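Local coordinates for DNA polymerase III beta subunit (Streptococcus pyogenes, PDB 2AVT), which probably encircles DNA as a two-chain sliding ring that keeps the replicative polymerase attached to its template, at residues M257-E261 with I348-S352; G288-I294 with L325-P331; P353-L359 with Q370-R376. One frame throughout, in Å; residues are numbered along the deposited sequence.

Contact 1. Residues M257-E261 with I348-S352; sequences MTEFE and IHFLS
The ring of Phe260 lies face to face over the imidazole of His349, the ring centroids 3.7 Å apart and the planes 18° from parallel. The overlap is displaced toward the rims: Phe260 CE1 sits over His349 CE1 at 3.4 Å, and Phe260 CD1 over His349 ND1. With its CG lodged between the backbone N and the carbonyl carbon (chi1 58°), Phe260 is turned back from the loop onto the end of strand 345-350. Between the two segments one backbone bond, from Glu261 N to Phe350 O (2.9 Å), forms beside this stack, approaching in the carbonyl plane but bent at the hydrogen. Beyond it, the ends of Met257 and Leu351 meet, CE to CG at 3.8 Å, and the same methyl rests on His349 O. Leu351 CD2 fills the angle between Glu259 O, at 3.3 Å, and Phe260 CA. His349 NE2 has a weak hydrogen bond to Glu263 OE1, which may help to fix the turn of the imidazole. The loop is thus attached here mainly by stacking and apolar contact, probably at some cost, since the buried Glu259 O meets leucine carbons and has no hydrogen-bonding partner in the model.

Contact 2. Residues G288-I294 with L325-P331; sequences GTVKLEI and LTISFNP
Leu292 O takes the amide hydrogen of Ile327 at 2.8 Å and also receives the CA-H of Thr326, CA lying 3.1 Å away. This pairing belongs to an antiparallel sheet in the C-terminal domain, in which strand 325-329 is the outermost strand, though Ser328 is backbone-bonded to Val375 of the C-terminal tail, and strand 290-295 is bonded on its other side to strand 298-305. Three hydrogen-bonded pairs, Val290 with Phe329, Leu292 with Ile327 and Ile294 with Leu325, hold the two strands together; between them lie the non-hydrogen-bonded pairs of Lys291 with Ser328 and Glu293 with Thr326.

Val290, Leu292, Ile294, Leu325, Ile327 and Phe329 share the apolar face. Here Val290 CG1 stands over the face of the Phe329 ring in a CH-pi contact, 3.5 Å from the centroid and 22° off the ring normal. A chi1 of 54° sets the phenyl over its own backbone, and this brings it to the methyl. Leu292 CB meets the ring at its edge, 4.0 Å from Phe329 CE2. Pro331 CG presses tightly on Val290 CB at 3.4 Å, closing the end of the pair near helix 268-282. Phe350, from strand 345-350, packs against Leu292, Ile294, Leu325 and Ile327 and so joins this sheet to the larger one.

The other face is polar and more open. Lys291 runs out fully extended, its CE passing Thr326 CG2 at 3.5 Å, while its NZ makes a long salt bridge with Glu293. Further along, a water links the two segments through the hydroxyls of Thr289, just before its strand, and Ser328, 2.6 Å from Thr289 OG1 and 2.8 Å from Ser328 OG.

Contact 3. Residues P353-L359 with Q370-R376; sequences PVRPFTL and QLITPVR
Strands 357-359 and 370-372 run antiparallel, 149° apart in direction with their axes approaching to 4.8 Å, as the two arms of a beta hairpin. Phe357 with Ile372 and Leu359 with Gln370 are its hydrogen-bonded pairs, each closed by two backbone bonds. On the face these four residues share, Ile372 lies across the Phe357 ring: its CB is over the face, 3.9 Å from the centroid, and its CG2 meets Phe357 CZ at 3.5 Å. A chi1 of 59° draws the phenyl back toward the partner strand, where it also meets the rings of Phe350 and Phe329. Leu359 CD2 extends the apolar patch to Ile372 CD1. On the opposite face, where Leu371 points, Pro356 CB, just before the strand, rests on Leu371 CG at 3.8 Å.

Past the strands the two segments stay together without backbone bonds to each other; as in bacterial relatives, this region probably helps form the groove receiving polymerase peptides. Pro374 CG is wedged against Pro353 O and Arg355 O, and the aliphatic part of Arg376 passes over both methyls of Val354, CG lying 3.5 Å from Val354 CG1. One water donates to both Pro353 O and Val375 O; at the opposite end another joins Leu359 O to the side-chain NE2 of Gln370, whose amide OE1 is hydrogen-bonded to Ser337 OG. Proline and arginine carbons with a shared water thus replace regular pairing toward the C terminus.

Overall arrangement
From the N terminus, the loop 257-261 comes first, and contact 1 closes a long excursion when the chain returns at 348-352. Inside that excursion contact 2 is nested, joining 288-294 to 325-331. Contact 3 follows in series: 353-359 continues directly from 348-352, and the short hairpin closes at 370-376. All three lie in the C-terminal domain. Contacts 1 and 3 meet where strands 345-350 and 357-361 run side by side, and strand 367-372 carries that sheet on to strand 184-191 of the central domain. Contact 2 belongs to the separate four-stranded sheet, packed against the others through Phe350, Pro353 and Pro374.

Contact 1. Residues M257-E261 with I348-S352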
loop_
_atom_site.group_PDB
_atom_site.type_symbol
_atom_site.label_atom_id
_atom_site.label_comp_id
_atom_site.label_asym_id
_atom_site.label_seq_id
_atom_site.Cartn_x
_atom_site.Cartn_y
_atom_site.Cartn_z
ATOM N N MET A 257 -9.095 -34.326 18.907
ATOM C CA MET A 257 -9.558 -34.569 20.267
ATOM C C MET A 257 -10.882 -35.324 20.307
ATOM O O MET A 257 -11.846 -34.957 19.637
ATOM C CB MET A 257 -9.686 -33.242 21.023
ATOM C CG MET A 257 -10.753 -32.301 20.485
ATOM S SD MET A 257 -12.251 -32.238 21.510
ATOM C CE MET A 257 -11.820 -30.904 22.655
ATOM N N THR A 258 -10.913 -36.386 21.105
ATOM C CA THR A 258 -12.102 -37.215 21.255
ATOM C C THR A 258 -13.275 -36.394 21.784
ATOM O O THR A 258 -14.019 -35.788 21.011
ATOM C CB THR A 258 -11.836 -38.375 22.231
ATOM O OG1 THR A 258 -10.617 -39.035 21.869
ATOM C CG2 THR A 258 -12.982 -39.380 22.193
ATOM N N GLU A 259 -13.435 -36.369 23.103
ATOM C CA GLU A 259 -14.527 -35.623 23.717
ATOM C C GLU A 259 -14.111 -34.235 24.173
ATOM O O GLU A 259 -12.974 -33.812 23.975
ATOM C CB GLU A 259 -15.096 -36.389 24.917
ATOM C CG GLU A 259 -15.822 -37.687 24.566
ATOM C CD GLU A 259 -16.476 -38.338 25.777
ATOM O OE1 GLU A 259 -17.435 -37.754 26.334
ATOM O OE2 GLU A 259 -16.026 -39.436 26.173
ATOM N N PHE A 260 -15.054 -33.534 24.790
ATOM C CA PHE A 260 -14.825 -32.194 25.302
ATOM C C PHE A 260 -15.644 -32.028 26.573
ATOM O O PHE A 260 -16.716 -32.614 26.708
ATOM C CB PHE A 260 -15.233 -31.154 24.259
ATOM C CG PHE A 260 -16.668 -31.246 23.829
ATOM C CD1 PHE A 260 -17.031 -32.044 22.757
ATOM C CD2 PHE A 260 -17.652 -30.523 24.482
ATOM C CE1 PHE A 260 -18.349 -32.115 22.338
ATOM C CE2 PHE A 260 -18.971 -30.590 24.068
ATOM C CZ PHE A 260 -19.317 -31.387 22.993
ATOM N N GLU A 261 -15.127 -31.238 27.506
ATOM C CA GLU A 261 -15.797 -31.013 28.780
ATOM C C GLU A 261 -16.562 -29.705 28.800
ATOM O O GLU A 261 -17.439 -29.499 29.644
ATOM C CB GLU A 261 -14.766 -30.997 29.909
ATOM C CG GLU A 261 -14.004 -32.298 30.072
ATOM C CD GLU A 261 -14.857 -33.394 30.666
ATOM O OE1 GLU A 261 -15.331 -33.222 31.810
ATOM O OE2 GLU A 261 -15.054 -34.428 29.989
ATOM N N ILE A 348 -16.958 -23.609 20.071
ATOM C CA ILE A 348 -15.656 -23.940 20.628
ATOM C C ILE A 348 -15.760 -25.030 21.688
ATOM O O ILE A 348 -16.570 -24.938 22.612
ATOM C CB ILE A 348 -14.979 -22.690 21.243
ATOM C CG1 ILE A 348 -14.973 -21.548 20.220
ATOM C CG2 ILE A 348 -13.550 -23.024 21.655
ATOM C CD1 ILE A 348 -14.173 -20.326 20.654
ATOM N N HIS A 349 -14.932 -26.060 21.544
ATOM C CA HIS A 349 -14.911 -27.186 22.470
ATOM C C HIS A 349 -13.595 -27.269 23.227
ATOM O O HIS A 349 -12.532 -27.421 22.618
ATOM C CB HIS A 349 -15.124 -28.499 21.714
ATOM C CG HIS A 349 -16.503 -28.654 21.150
ATOM N ND1 HIS A 349 -16.859 -29.710 20.339
ATOM C CD2 HIS A 349 -17.617 -27.899 21.297
ATOM C CE1 HIS A 349 -18.133 -29.597 20.008
ATOM N NE2 HIS A 349 -18.616 -28.508 20.577
ATOM N N PHE A 350 -13.670 -27.190 24.553
ATOM C CA PHE A 350 -12.474 -27.256 25.395
ATOM C C PHE A 350 -12.399 -28.519 26.250
ATOM O O PHE A 350 -13.419 -29.084 26.648
ATOM C CB PHE A 350 -12.409 -26.088 26.389
ATOM C CG PHE A 350 -12.523 -24.723 25.774
ATOM C CD1 PHE A 350 -13.764 -24.151 25.534
ATOM C CD2 PHE A 350 -11.382 -23.972 25.518
ATOM C CE1 PHE A 350 -13.867 -22.853 25.057
ATOM C CE2 PHE A 350 -11.480 -22.675 25.041
ATOM C CZ PHE A 350 -12.724 -22.116 24.813
ATOM N N LEU A 351 -11.170 -28.937 26.537
ATOM C CA LEU A 351 -10.912 -30.068 27.414
ATOM C C LEU A 351 -10.296 -29.447 28.665
ATOM O O LEU A 351 -10.981 -28.735 29.405
ATOM C CB LEU A 351 -9.931 -31.060 26.789
ATOM C CG LEU A 351 -10.590 -32.172 25.971
ATOM C CD1 LEU A 351 -9.556 -33.220 25.581
ATOM C CD2 LEU A 351 -11.691 -32.811 26.808
ATOM N N SER A 352 -9.005 -29.690 28.885
ATOM C CA SER A 352 -8.310 -29.147 30.056
ATOM C C SER A 352 -7.519 -27.892 29.694
ATOM O O SER A 352 -7.297 -27.597 28.519
ATOM C CB SER A 352 -7.348 -30.188 30.638
ATOM O OG SER A 352 -6.077 -30.117 30.007
#

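Contact 2. Residues G288-I294 with L325-P331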
loop_
_atom_site.group_PDB
_atom_site.type_symbol
_atom_site.label_atom_id
_atom_site.label_comp_id
_atom_site.label_asym_id
_atom_site.label_seq_id
_atom_site.Cartn_x
_atom_site.Cartn_y
_atom_site.Cartn_z
ATOM N N GLY A 288 3.218 -13.255 24.594
ATOM C CA GLY A 288 2.066 -12.769 25.334
ATOM C C GLY A 288 0.849 -13.634 25.079
ATOM O O GLY A 288 0.690 -14.189 23.991
ATOM N N THR A 289 -0.020 -13.750 26.076
ATOM C CA THR A 289 -1.212 -14.573 25.931
ATOM C C THR A 289 -2.458 -13.902 26.486
ATOM O O THR A 289 -2.382 -12.903 27.201
ATOM C CB THR A 289 -1.049 -15.912 26.665
ATOM O OG1 THR A 289 -0.944 -15.668 28.074
ATOM C CG2 THR A 289 0.198 -16.632 26.190
ATOM N N VAL A 290 -3.609 -14.461 26.136
ATOM C CA VAL A 290 -4.884 -13.957 26.626
ATOM C C VAL A 290 -5.397 -15.035 27.573
ATOM O O VAL A 290 -5.085 -16.214 27.404
ATOM C CB VAL A 290 -5.898 -13.744 25.480
ATOM C CG1 VAL A 290 -6.235 -15.071 24.825
ATOM C CG2 VAL A 290 -7.146 -13.065 26.011
ATOM N N LYS A 291 -6.174 -14.629 28.571
ATOM C CA LYS A 291 -6.710 -15.558 29.559
ATOM C C LYS A 291 -8.227 -15.616 29.474
ATOM O O LYS A 291 -8.912 -14.628 29.729
ATOM C CB LYS A 291 -6.283 -15.116 30.957
ATOM C CG LYS A 291 -6.736 -16.008 32.096
ATOM C CD LYS A 291 -6.193 -15.458 33.408
ATOM C CE LYS A 291 -6.595 -16.299 34.601
ATOM N NZ LYS A 291 -6.062 -15.711 35.865
ATOM N N LEU A 292 -8.750 -16.782 29.118
ATOM C CA LEU A 292 -10.188 -16.950 28.996
ATOM C C LEU A 292 -10.743 -17.610 30.254
ATOM O O LEU A 292 -10.352 -18.723 30.601
ATOM C CB LEU A 292 -10.502 -17.802 27.764
ATOM C CG LEU A 292 -11.895 -17.676 27.145
ATOM C CD1 LEU A 292 -12.168 -16.229 26.785
ATOM C CD2 LEU A 292 -11.979 -18.553 25.903
ATOM N N GLU A 293 -11.644 -16.906 30.933
ATOM C CA GLU A 293 -12.265 -17.409 32.155
ATOM C C GLU A 293 -13.726 -17.763 31.911
ATOM O O GLU A 293 -14.580 -16.887 31.760
ATOM C CB GLU A 293 -12.148 -16.369 33.273
ATOM C CG GLU A 293 -10.783 -16.364 33.960
ATOM C CD GLU A 293 -10.537 -15.125 34.803
ATOM O OE1 GLU A 293 -11.488 -14.632 35.446
ATOM O OE2 GLU A 293 -9.381 -14.647 34.829
ATOM N N ILE A 294 -14.002 -19.063 31.879
ATOM C CA ILE A 294 -15.343 -19.571 31.634
ATOM C C ILE A 294 -16.013 -20.103 32.896
ATOM O O ILE A 294 -15.531 -21.051 33.517
ATOM C CB ILE A 294 -15.312 -20.710 30.596
ATOM C CG1 ILE A 294 -14.757 -20.192 29.269
ATOM C CG2 ILE A 294 -16.705 -21.273 30.398
ATOM C CD1 ILE A 294 -14.564 -21.275 28.239
ATOM N N LEU A 325 -14.003 -23.232 33.281
ATOM C CA LEU A 325 -12.630 -23.408 32.830
ATOM C C LEU A 325 -11.909 -22.086 32.604
ATOM O O LEU A 325 -12.515 -21.078 32.240
ATOM C CB LEU A 325 -12.606 -24.221 31.530
ATOM C CG LEU A 325 -11.228 -24.502 30.926
ATOM C CD1 LEU A 325 -10.441 -25.413 31.854
ATOM C CD2 LEU A 325 -11.382 -25.151 29.563
ATOM N N THR A 326 -10.604 -22.106 32.833
ATOM C CA THR A 326 -9.759 -20.943 32.628
ATOM C C THR A 326 -8.666 -21.442 31.709
ATOM O O THR A 326 -7.981 -22.408 32.037
ATOM C CB THR A 326 -9.117 -20.463 33.934
ATOM O OG1 THR A 326 -10.135 -19.994 34.827
ATOM C CG2 THR A 326 -8.121 -19.339 33.651
ATOM N N ILE A 327 -8.510 -20.815 30.549
ATOM C CA ILE A 327 -7.475 -21.255 29.626
ATOM C C ILE A 327 -6.718 -20.077 29.000
ATOM O O ILE A 327 -7.275 -18.998 28.789
ATOM C CB ILE A 327 -8.073 -22.187 28.529
ATOM C CG1 ILE A 327 -6.948 -22.830 27.715
ATOM C CG2 ILE A 327 -9.019 -21.412 27.640
ATOM C CD1 ILE A 327 -7.396 -23.995 26.851
ATOM N N SER A 328 -5.433 -20.293 28.738
ATOM C CA SER A 328 -4.574 -19.263 28.162
ATOM C C SER A 328 -3.987 -19.730 26.839
ATOM O O SER A 328 -3.498 -20.852 26.727
ATOM C CB SER A 328 -3.435 -18.924 29.132
ATOM O OG SER A 328 -3.923 -18.258 30.283
ATOM N N PHE A 329 -4.005 -18.848 25.849
ATOM C CA PHE A 329 -3.501 -19.186 24.529
ATOM C C PHE A 329 -3.059 -17.922 23.784
ATOM O O PHE A 329 -3.436 -16.811 24.149
ATOM C CB PHE A 329 -4.616 -19.881 23.750
ATOM C CG PHE A 329 -5.897 -19.085 23.703
ATOM C CD1 PHE A 329 -6.114 -18.146 22.707
ATOM C CD2 PHE A 329 -6.865 -19.248 24.678
ATOM C CE1 PHE A 329 -7.273 -17.380 22.685
ATOM C CE2 PHE A 329 -8.024 -18.485 24.661
ATOM C CZ PHE A 329 -8.225 -17.550 23.661
ATOM N N ASN A 330 -2.258 -18.092 22.741
ATOM C CA ASN A 330 -1.810 -16.950 21.956
ATOM C C ASN A 330 -2.975 -16.476 21.087
ATOM O O ASN A 330 -3.373 -17.159 20.153
ATOM C CB ASN A 330 -0.624 -17.348 21.079
ATOM C CG ASN A 330 -0.176 -16.225 20.163
ATOM O OD1 ASN A 330 -0.865 -15.882 19.205
ATOM N ND2 ASN A 330 0.980 -15.636 20.464
ATOM N N PRO A 331 -3.527 -15.290 21.382
ATOM C CA PRO A 331 -4.656 -14.675 20.667
ATOM C C PRO A 331 -4.588 -14.658 19.128
ATOM O O PRO A 331 -5.595 -14.916 18.462
ATOM C CB PRO A 331 -4.707 -13.266 21.249
ATOM C CG PRO A 331 -4.158 -13.438 22.624
ATOM C CD PRO A 331 -2.999 -14.375 22.408
HETATM O O HOH W 1 -2.593 -15.773 30.091
#

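Contact 3. Residues P353-L359 with Q370-R376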
loop_
_atom_site.group_PDB
_atom_site.type_symbol
_atom_site.label_atom_id
_atom_site.label_comp_id
_atom_site.label_asym_id
_atom_site.label_seq_id
_atom_site.Cartn_x
_atom_site.Cartn_y
_atom_site.Cartn_z
ATOM N N PRO A 353 -7.074 -27.135 30.709
ATOM C CA PRO A 353 -6.303 -25.911 30.482
ATOM C C PRO A 353 -5.071 -26.128 29.607
ATOM O O PRO A 353 -4.608 -25.203 28.948
ATOM C CB PRO A 353 -5.932 -25.474 31.898
ATOM C CG PRO A 353 -7.108 -25.938 32.702
ATOM C CD PRO A 353 -7.349 -27.323 32.144
ATOM N N VAL A 354 -4.547 -27.351 29.597
ATOM C CA VAL A 354 -3.359 -27.662 28.811
ATOM C C VAL A 354 -3.637 -28.544 27.589
ATOM O O VAL A 354 -2.721 -29.127 27.010
ATOM C CB VAL A 354 -2.283 -28.346 29.700
ATOM C CG1 VAL A 354 -1.000 -28.548 28.914
ATOM C CG2 VAL A 354 -2.009 -27.497 30.927
ATOM N N ARG A 355 -4.897 -28.647 27.188
ATOM C CA ARG A 355 -5.222 -29.457 26.020
ATOM C C ARG A 355 -5.724 -28.590 24.874
ATOM O O ARG A 355 -6.342 -27.545 25.084
ATOM C CB ARG A 355 -6.279 -30.517 26.359
ATOM C CG ARG A 355 -5.812 -31.579 27.349
ATOM C CD ARG A 355 -4.428 -32.103 26.984
ATOM N NE ARG A 355 -4.001 -33.179 27.874
ATOM C CZ ARG A 355 -4.435 -34.434 27.794
ATOM N NH1 ARG A 355 -5.310 -34.777 26.857
ATOM N NH2 ARG A 355 -4.002 -35.346 28.656
ATOM N N PRO A 356 -5.441 -29.004 23.639
ATOM C CA PRO A 356 -5.886 -28.240 22.473
ATOM C C PRO A 356 -7.406 -28.129 22.434
ATOM O O PRO A 356 -8.108 -29.115 22.666
ATOM C CB PRO A 356 -5.339 -29.054 21.308
ATOM C CG PRO A 356 -4.073 -29.617 21.874
ATOM C CD PRO A 356 -4.503 -30.068 23.246
ATOM N N PHE A 357 -7.910 -26.928 22.165
ATOM C CA PHE A 357 -9.347 -26.710 22.066
ATOM C C PHE A 357 -9.714 -26.555 20.594
ATOM O O PHE A 357 -8.986 -25.923 19.829
ATOM C CB PHE A 357 -9.773 -25.479 22.881
ATOM C CG PHE A 357 -9.108 -24.192 22.468
ATOM C CD1 PHE A 357 -7.856 -23.856 22.955
ATOM C CD2 PHE A 357 -9.758 -23.297 21.633
ATOM C CE1 PHE A 357 -7.267 -22.648 22.623
ATOM C CE2 PHE A 357 -9.175 -22.088 21.298
ATOM C CZ PHE A 357 -7.930 -21.762 21.792
ATOM N N THR A 358 -10.838 -27.151 20.201
ATOM C CA THR A 358 -11.280 -27.119 18.809
ATOM C C THR A 358 -12.342 -26.081 18.497
ATOM O O THR A 358 -13.125 -25.676 19.361
ATOM C CB THR A 358 -11.850 -28.480 18.371
ATOM O OG1 THR A 358 -13.035 -28.758 19.125
ATOM C CG2 THR A 358 -10.830 -29.586 18.594
ATOM N N LEU A 359 -12.371 -25.674 17.233
ATOM C CA LEU A 359 -13.326 -24.690 16.761
ATOM C C LEU A 359 -13.967 -25.240 15.484
ATOM O O LEU A 359 -13.288 -25.815 14.637
ATOM C CB LEU A 359 -12.617 -23.363 16.444
ATOM C CG LEU A 359 -11.529 -22.811 17.378
ATOM C CD1 LEU A 359 -12.059 -22.736 18.788
ATOM C CD2 LEU A 359 -10.293 -23.698 17.332
ATOM N N GLN A 370 -10.754 -26.836 13.399
ATOM C CA GLN A 370 -9.482 -26.171 13.665
ATOM C C GLN A 370 -9.085 -26.497 15.099
ATOM O O GLN A 370 -9.937 -26.575 15.985
ATOM C CB GLN A 370 -9.599 -24.657 13.475
ATOM C CG GLN A 370 -9.897 -24.237 12.038
ATOM C CD GLN A 370 -9.967 -22.740 11.883
ATOM O OE1 GLN A 370 -8.940 -22.064 11.774
ATOM N NE2 GLN A 370 -11.177 -22.204 11.886
ATOM N N LEU A 371 -7.785 -26.681 15.312
ATOM C CA LEU A 371 -7.240 -27.041 16.619
ATOM C C LEU A 371 -6.199 -26.000 17.062
ATOM O O LEU A 371 -5.315 -25.640 16.290
ATOM C CB LEU A 371 -6.591 -28.428 16.501
ATOM C CG LEU A 371 -6.340 -29.349 17.702
ATOM C CD1 LEU A 371 -7.665 -29.822 18.269
ATOM C CD2 LEU A 371 -5.516 -30.558 17.258
ATOM N N ILE A 372 -6.310 -25.520 18.299
ATOM C CA ILE A 372 -5.374 -24.532 18.834
ATOM C C ILE A 372 -4.799 -24.981 20.172
ATOM O O ILE A 372 -5.540 -25.255 21.119
ATOM C CB ILE A 372 -6.051 -23.171 19.067
ATOM C CG1 ILE A 372 -6.453 -22.541 17.734
ATOM C CG2 ILE A 372 -5.104 -22.249 19.834
ATOM C CD1 ILE A 372 -7.220 -21.234 17.891
ATOM N N THR A 373 -3.477 -25.052 20.249
ATOM C CA THR A 373 -2.812 -25.460 21.477
ATOM C C THR A 373 -2.701 -24.274 22.426
ATOM O O THR A 373 -2.265 -23.190 22.041
ATOM C CB THR A 373 -1.416 -26.003 21.186
ATOM O OG1 THR A 373 -1.525 -27.164 20.351
ATOM C CG2 THR A 373 -0.706 -26.365 22.478
ATOM N N PRO A 374 -3.110 -24.466 23.686
ATOM C CA PRO A 374 -3.068 -23.421 24.711
ATOM C C PRO A 374 -1.694 -23.263 25.362
ATOM O O PRO A 374 -0.755 -24.000 25.060
ATOM C CB PRO A 374 -4.129 -23.880 25.700
ATOM C CG PRO A 374 -3.955 -25.366 25.671
ATOM C CD PRO A 374 -3.782 -25.677 24.195
ATOM N N VAL A 375 -1.594 -22.297 26.265
ATOM C CA VAL A 375 -0.348 -22.024 26.971
ATOM C C VAL A 375 -0.490 -22.333 28.462
ATOM O O VAL A 375 -1.374 -21.794 29.134
ATOM C CB VAL A 375 0.064 -20.534 26.800
ATOM C CG1 VAL A 375 1.344 -20.249 27.569
ATOM C CG2 VAL A 375 0.253 -20.215 25.321
ATOM N N ARG A 376 0.369 -23.207 28.977
ATOM C CA ARG A 376 0.319 -23.549 30.399
ATOM C C ARG A 376 0.673 -22.309 31.208
ATOM O O ARG A 376 1.836 -21.916 31.273
ATOM C CB ARG A 376 1.308 -24.675 30.725
ATOM C CG ARG A 376 1.050 -25.971 29.974
ATOM C CD ARG A 376 1.902 -27.118 30.505
ATOM N NE ARG A 376 1.634 -27.394 31.915
ATOM C CZ ARG A 376 2.052 -28.483 32.555
ATOM N NH1 ARG A 376 2.758 -29.401 31.909
ATOM N NH2 ARG A 376 1.764 -28.658 33.839
HETATM O O HOH W 2 -3.883 -22.817 29.703
HETATM O O HOH W 3 -13.051 -24.409 12.208
#